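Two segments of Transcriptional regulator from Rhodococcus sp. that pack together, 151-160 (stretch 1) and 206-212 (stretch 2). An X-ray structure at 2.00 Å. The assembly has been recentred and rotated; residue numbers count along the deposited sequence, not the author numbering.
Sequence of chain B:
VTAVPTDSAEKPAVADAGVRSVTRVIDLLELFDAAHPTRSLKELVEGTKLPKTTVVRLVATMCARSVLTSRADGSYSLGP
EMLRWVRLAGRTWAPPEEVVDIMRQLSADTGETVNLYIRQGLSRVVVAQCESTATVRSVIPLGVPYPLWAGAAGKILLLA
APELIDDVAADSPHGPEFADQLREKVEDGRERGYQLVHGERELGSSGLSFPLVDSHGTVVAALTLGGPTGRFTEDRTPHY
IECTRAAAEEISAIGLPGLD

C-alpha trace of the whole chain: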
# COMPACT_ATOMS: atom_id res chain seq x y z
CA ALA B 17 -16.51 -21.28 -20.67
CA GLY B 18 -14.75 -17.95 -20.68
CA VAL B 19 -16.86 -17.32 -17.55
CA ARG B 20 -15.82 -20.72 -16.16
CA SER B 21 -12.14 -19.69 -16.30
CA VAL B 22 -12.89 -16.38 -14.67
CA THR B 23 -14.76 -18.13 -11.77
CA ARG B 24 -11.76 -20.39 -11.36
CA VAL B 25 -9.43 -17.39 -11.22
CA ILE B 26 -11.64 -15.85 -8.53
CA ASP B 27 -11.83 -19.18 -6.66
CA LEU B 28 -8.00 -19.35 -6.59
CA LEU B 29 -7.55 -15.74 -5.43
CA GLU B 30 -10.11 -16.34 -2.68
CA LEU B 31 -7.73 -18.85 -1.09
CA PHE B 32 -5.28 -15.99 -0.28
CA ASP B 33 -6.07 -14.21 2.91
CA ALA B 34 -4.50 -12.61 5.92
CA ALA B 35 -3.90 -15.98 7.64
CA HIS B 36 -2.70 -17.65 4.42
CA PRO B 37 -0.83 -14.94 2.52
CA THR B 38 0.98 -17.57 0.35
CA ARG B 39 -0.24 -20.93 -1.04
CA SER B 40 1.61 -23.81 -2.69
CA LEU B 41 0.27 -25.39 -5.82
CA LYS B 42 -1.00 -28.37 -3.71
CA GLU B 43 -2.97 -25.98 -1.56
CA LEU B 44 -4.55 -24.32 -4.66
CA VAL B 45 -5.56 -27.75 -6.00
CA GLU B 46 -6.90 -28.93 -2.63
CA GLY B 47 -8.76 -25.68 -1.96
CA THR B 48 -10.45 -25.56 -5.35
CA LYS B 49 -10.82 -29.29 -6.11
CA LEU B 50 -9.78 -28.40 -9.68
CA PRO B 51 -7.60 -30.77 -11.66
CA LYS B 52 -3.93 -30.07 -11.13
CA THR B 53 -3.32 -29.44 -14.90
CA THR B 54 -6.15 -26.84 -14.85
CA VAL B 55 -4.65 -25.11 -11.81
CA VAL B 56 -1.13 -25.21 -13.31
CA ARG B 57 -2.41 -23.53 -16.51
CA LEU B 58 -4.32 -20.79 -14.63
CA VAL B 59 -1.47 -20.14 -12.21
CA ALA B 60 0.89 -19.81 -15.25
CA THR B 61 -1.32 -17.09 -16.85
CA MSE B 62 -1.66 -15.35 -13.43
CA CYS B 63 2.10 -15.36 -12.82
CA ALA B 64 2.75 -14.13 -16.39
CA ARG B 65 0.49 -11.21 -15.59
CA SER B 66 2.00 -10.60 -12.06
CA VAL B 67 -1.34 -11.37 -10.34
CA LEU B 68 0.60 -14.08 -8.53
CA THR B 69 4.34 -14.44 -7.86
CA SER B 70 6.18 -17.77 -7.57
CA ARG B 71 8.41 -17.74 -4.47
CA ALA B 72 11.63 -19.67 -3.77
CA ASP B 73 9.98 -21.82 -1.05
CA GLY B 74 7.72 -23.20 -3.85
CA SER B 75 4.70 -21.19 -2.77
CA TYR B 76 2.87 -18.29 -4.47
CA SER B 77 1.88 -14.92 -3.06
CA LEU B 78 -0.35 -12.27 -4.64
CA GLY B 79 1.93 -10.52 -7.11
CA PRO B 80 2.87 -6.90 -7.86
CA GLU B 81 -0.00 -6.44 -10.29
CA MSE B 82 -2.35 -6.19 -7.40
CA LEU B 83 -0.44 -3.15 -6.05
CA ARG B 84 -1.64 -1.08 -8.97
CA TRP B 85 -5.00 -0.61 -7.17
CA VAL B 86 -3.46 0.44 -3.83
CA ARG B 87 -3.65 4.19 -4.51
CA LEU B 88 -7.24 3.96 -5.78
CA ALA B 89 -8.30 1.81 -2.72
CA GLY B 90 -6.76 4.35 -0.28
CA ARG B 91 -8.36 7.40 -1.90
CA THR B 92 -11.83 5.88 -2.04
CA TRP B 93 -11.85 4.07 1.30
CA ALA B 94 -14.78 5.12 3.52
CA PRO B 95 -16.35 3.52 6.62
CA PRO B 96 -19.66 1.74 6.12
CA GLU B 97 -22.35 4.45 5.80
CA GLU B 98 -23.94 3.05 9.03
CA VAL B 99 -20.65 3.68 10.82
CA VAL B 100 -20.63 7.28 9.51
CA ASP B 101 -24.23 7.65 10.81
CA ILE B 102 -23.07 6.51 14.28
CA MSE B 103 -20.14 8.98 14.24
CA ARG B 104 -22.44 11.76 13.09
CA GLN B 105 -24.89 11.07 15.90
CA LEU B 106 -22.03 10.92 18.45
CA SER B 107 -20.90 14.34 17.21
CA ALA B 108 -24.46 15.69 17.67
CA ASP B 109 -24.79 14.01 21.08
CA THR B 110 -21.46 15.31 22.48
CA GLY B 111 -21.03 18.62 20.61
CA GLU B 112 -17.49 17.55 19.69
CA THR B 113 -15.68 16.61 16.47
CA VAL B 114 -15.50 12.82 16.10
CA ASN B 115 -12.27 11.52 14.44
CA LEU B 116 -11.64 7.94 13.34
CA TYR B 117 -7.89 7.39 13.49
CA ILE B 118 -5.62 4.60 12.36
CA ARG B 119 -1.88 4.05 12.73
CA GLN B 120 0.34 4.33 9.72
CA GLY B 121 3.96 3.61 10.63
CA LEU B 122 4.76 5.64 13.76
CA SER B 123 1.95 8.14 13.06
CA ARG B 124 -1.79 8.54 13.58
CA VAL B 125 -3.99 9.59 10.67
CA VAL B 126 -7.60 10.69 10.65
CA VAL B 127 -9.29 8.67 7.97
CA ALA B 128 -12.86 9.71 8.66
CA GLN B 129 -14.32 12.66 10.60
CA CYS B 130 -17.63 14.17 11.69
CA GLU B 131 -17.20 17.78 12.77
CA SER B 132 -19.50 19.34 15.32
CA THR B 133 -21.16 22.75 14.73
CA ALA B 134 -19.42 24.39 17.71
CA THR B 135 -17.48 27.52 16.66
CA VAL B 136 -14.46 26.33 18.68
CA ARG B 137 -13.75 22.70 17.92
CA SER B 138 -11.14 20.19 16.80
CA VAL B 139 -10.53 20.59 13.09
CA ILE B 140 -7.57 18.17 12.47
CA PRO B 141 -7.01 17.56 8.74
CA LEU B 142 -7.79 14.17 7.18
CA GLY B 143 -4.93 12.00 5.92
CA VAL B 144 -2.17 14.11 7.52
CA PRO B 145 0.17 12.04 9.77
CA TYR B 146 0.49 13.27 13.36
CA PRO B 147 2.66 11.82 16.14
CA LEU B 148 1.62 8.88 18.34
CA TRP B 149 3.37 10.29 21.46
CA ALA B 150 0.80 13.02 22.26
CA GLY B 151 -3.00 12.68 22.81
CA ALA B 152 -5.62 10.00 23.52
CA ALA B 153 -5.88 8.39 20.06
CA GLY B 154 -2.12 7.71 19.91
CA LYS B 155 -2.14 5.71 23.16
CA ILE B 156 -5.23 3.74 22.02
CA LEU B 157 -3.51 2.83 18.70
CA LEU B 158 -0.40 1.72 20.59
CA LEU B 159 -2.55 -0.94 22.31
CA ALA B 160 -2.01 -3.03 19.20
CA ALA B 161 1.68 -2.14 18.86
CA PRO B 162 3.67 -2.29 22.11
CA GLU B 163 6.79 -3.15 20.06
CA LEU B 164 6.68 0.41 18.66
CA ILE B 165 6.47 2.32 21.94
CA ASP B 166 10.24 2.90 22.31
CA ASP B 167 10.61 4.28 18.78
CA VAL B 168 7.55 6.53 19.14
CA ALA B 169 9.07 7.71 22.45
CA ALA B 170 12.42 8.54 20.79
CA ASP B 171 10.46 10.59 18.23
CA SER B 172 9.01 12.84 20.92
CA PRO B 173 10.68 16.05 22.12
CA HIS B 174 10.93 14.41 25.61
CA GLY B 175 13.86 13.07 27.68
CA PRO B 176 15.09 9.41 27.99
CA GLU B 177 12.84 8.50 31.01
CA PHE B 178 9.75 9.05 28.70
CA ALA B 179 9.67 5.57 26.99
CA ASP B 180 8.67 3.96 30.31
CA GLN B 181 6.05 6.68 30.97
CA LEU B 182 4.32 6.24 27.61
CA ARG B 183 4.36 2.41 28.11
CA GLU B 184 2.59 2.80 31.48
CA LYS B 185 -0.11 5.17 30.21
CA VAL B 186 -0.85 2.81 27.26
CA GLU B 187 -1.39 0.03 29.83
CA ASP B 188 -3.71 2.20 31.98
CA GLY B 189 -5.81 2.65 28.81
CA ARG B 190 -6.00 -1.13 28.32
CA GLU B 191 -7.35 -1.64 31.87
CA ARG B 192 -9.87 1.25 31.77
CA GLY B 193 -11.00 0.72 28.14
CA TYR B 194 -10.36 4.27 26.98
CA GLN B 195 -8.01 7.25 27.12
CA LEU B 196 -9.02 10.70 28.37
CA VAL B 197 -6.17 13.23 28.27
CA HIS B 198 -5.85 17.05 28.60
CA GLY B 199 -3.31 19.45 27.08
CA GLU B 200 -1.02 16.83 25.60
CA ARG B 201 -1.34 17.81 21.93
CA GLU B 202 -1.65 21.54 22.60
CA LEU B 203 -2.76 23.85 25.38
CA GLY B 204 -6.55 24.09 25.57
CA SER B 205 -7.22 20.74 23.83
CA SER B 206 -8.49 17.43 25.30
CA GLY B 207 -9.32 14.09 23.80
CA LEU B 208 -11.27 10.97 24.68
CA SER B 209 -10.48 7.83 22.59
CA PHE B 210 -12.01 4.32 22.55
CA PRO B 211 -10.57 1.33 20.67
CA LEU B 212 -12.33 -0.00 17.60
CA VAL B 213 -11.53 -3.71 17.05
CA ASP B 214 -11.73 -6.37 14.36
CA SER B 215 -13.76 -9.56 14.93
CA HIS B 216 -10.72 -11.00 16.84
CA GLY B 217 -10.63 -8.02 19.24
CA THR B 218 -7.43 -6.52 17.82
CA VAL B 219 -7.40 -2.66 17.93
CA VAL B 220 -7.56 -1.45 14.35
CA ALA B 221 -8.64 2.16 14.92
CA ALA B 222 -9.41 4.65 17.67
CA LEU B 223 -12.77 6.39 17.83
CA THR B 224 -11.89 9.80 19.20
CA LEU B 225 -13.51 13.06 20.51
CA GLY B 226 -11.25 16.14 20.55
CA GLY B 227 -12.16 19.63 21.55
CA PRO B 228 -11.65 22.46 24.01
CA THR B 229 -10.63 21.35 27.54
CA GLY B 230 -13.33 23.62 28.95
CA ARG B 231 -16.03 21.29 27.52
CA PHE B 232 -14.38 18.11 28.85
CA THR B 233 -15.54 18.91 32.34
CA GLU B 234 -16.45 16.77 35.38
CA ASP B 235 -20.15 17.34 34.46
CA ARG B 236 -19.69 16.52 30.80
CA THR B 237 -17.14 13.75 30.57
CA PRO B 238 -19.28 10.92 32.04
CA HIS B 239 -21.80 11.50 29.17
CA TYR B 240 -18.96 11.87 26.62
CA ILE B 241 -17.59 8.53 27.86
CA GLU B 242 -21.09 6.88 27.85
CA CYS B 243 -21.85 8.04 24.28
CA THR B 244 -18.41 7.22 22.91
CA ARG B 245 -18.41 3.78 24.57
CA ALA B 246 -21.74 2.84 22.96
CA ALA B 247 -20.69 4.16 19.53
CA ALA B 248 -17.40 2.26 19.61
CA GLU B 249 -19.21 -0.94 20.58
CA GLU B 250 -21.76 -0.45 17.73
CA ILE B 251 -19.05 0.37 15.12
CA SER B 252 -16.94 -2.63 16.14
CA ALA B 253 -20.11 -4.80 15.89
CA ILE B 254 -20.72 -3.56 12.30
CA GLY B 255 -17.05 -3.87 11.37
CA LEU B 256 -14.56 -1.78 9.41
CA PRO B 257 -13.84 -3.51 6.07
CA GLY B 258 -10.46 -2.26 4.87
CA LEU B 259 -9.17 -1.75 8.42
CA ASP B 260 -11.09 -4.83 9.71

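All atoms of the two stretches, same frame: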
# COMPACT_ATOMS: atom_id res chain seq x y z
N GLY B 151 -1.53 12.74 22.97
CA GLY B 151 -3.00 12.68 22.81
C GLY B 151 -3.57 11.28 23.03
O GLY B 151 -2.83 10.28 23.11
N ALA B 152 -4.90 11.21 23.13
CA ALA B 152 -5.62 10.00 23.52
C ALA B 152 -5.59 8.94 22.43
O ALA B 152 -5.37 7.78 22.73
CB ALA B 152 -7.08 10.34 23.84
N ALA B 153 -5.84 9.33 21.18
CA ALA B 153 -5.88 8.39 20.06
C ALA B 153 -4.55 7.64 19.95
O ALA B 153 -4.55 6.42 19.78
CB ALA B 153 -6.19 9.10 18.77
N GLY B 154 -3.43 8.36 20.05
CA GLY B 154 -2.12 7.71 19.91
C GLY B 154 -1.93 6.55 20.89
O GLY B 154 -1.45 5.48 20.52
N LYS B 155 -2.26 6.77 22.16
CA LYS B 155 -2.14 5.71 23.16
C LYS B 155 -3.14 4.55 22.97
O LYS B 155 -2.88 3.43 23.37
CB LYS B 155 -2.24 6.29 24.58
CG LYS B 155 -0.95 7.02 24.98
CD LYS B 155 -1.08 7.78 26.33
CE LYS B 155 -1.34 9.29 26.13
NZ LYS B 155 -0.10 10.08 25.69
N ILE B 156 -4.29 4.82 22.36
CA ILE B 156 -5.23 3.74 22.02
C ILE B 156 -4.63 2.92 20.87
O ILE B 156 -4.56 1.71 20.95
CB ILE B 156 -6.65 4.26 21.66
CG1 ILE B 156 -7.36 4.83 22.91
CG2 ILE B 156 -7.49 3.15 20.96
CD1 ILE B 156 -7.75 3.76 23.94
N LEU B 157 -4.12 3.58 19.81
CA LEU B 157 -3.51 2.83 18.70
C LEU B 157 -2.34 2.00 19.16
O LEU B 157 -2.09 0.94 18.59
CB LEU B 157 -3.08 3.78 17.58
CG LEU B 157 -4.28 4.48 16.94
CD1 LEU B 157 -3.78 5.67 16.10
CD2 LEU B 157 -5.06 3.46 16.07
N LEU B 158 -1.60 2.46 20.17
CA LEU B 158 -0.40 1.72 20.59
C LEU B 158 -0.76 0.49 21.39
O LEU B 158 0.12 -0.28 21.75
CB LEU B 158 0.55 2.60 21.43
CG LEU B 158 1.31 3.64 20.61
CD1 LEU B 158 1.96 4.71 21.52
CD2 LEU B 158 2.35 2.94 19.69
N LEU B 159 -2.06 0.30 21.67
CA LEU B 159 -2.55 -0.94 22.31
C LEU B 159 -2.25 -2.12 21.43
O LEU B 159 -1.96 -3.21 21.94
CB LEU B 159 -4.07 -0.90 22.55
CG LEU B 159 -4.65 -0.00 23.63
CD1 LEU B 159 -6.19 -0.04 23.61
CD2 LEU B 159 -4.17 -0.40 25.01
N ALA B 160 -2.36 -1.93 20.11
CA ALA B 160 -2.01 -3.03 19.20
C ALA B 160 -0.52 -3.11 18.84
O ALA B 160 -0.10 -4.02 18.15
CB ALA B 160 -2.89 -2.98 17.92
N SER B 206 -8.30 18.67 24.53
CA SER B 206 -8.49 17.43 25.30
C SER B 206 -9.00 16.41 24.33
O SER B 206 -9.49 16.77 23.27
CB SER B 206 -9.51 17.55 26.45
OG SER B 206 -9.06 18.38 27.50
N GLY B 207 -8.91 15.15 24.71
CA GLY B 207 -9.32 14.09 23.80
C GLY B 207 -9.81 12.91 24.59
O GLY B 207 -9.29 12.62 25.68
N LEU B 208 -10.85 12.25 24.10
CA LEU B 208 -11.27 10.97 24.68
C LEU B 208 -11.23 9.99 23.50
O LEU B 208 -11.83 10.27 22.47
CB LEU B 208 -12.71 11.08 25.17
CG LEU B 208 -13.53 9.83 25.52
CD1 LEU B 208 -12.93 9.07 26.73
CD2 LEU B 208 -14.93 10.29 25.82
N SER B 209 -10.58 8.83 23.67
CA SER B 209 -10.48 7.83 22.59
C SER B 209 -10.88 6.44 23.06
O SER B 209 -10.52 6.02 24.15
CB SER B 209 -9.04 7.75 22.06
OG SER B 209 -8.99 7.11 20.77
N PHE B 210 -11.67 5.72 22.25
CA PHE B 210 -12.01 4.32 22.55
C PHE B 210 -11.42 3.46 21.42
O PHE B 210 -11.39 3.91 20.27
CB PHE B 210 -13.55 4.12 22.57
CG PHE B 210 -14.16 4.37 23.92
CD1 PHE B 210 -14.37 5.67 24.37
CD2 PHE B 210 -14.51 3.32 24.76
CE1 PHE B 210 -14.92 5.93 25.65
CE2 PHE B 210 -15.06 3.57 26.02
CZ PHE B 210 -15.26 4.87 26.45
N PRO B 211 -11.03 2.20 21.72
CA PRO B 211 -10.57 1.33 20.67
C PRO B 211 -11.73 0.87 19.79
O PRO B 211 -12.82 0.57 20.30
CB PRO B 211 -9.98 0.12 21.42
CG PRO B 211 -10.59 0.11 22.76
CD PRO B 211 -11.01 1.54 23.05
N LEU B 212 -11.46 0.76 18.50
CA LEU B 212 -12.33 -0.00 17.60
C LEU B 212 -11.55 -1.26 17.23
O LEU B 212 -10.36 -1.17 16.94
CB LEU B 212 -12.60 0.83 16.34
CG LEU B 212 -13.31 2.15 16.68
CD1 LEU B 212 -13.39 2.96 15.35
CD2 LEU B 212 -14.69 1.85 17.23

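No hydrogen bond crosses between helix 152-157 and strand 206-212, although a serine lies at the middle of the contact; the two are held by packing alone. Their axes approach to 7.3 Å and run nearly parallel, at 22°, so alternate residues of the strand meet residues about one helical turn apart. The register follows: Ala 153 pairs with Ser 209 (CA to CA 5.3 Å) and Ile 156 with Pro 211 (CA to CA 6.0 Å).

Small side chains lie where the two backbones come closest. The CA-to-CB bonds of Ala 152 and Ser 209 point toward the opposing stretch, and Ala 152 CB lies 3.7 Å from Ser 209 CB. Ala 152 CB also sits 3.7 Å from Gly 207 O, a contact with the strand backbone itself. Ser 209 OG approaches Ala 153 CA at 3.4 Å, but its hydrogen bonding is satisfied elsewhere in the structure. Here the serine therefore acts as a compact packing group, its buried hydroxyl not left unpaired.

One turn on, Ile 156 supplies the bulk. With chi1 and chi2 both m, it places CG1 3.5 Å from Ser 209 CB and CG2 3.6 Å from Pro 211 CA, so the side chain as a whole spans Ser 209 and Pro 211. Leu 208 and Phe 210, the neighbours of Ser 209 along the strand, direct their CA-to-CB bonds away, in keeping with the alternation of a strand. Pro 211 adds an apolar surface, its CB 3.9 Å from Ile 156 CG2; Leu 159 CD1 reaches the same CB more loosely, at 4.4 Å.

The summed buried area is a modest 289 Å², with Ser 209 (73 Å²) and Ile 156 (69 Å²) contributing most. Just before the helix, Gly 151 occupies the N-cap position with phi/psi of 100/169°, where a CB would jam against the preceding carbonyl O; glycine suits that backbone, independently of the strand.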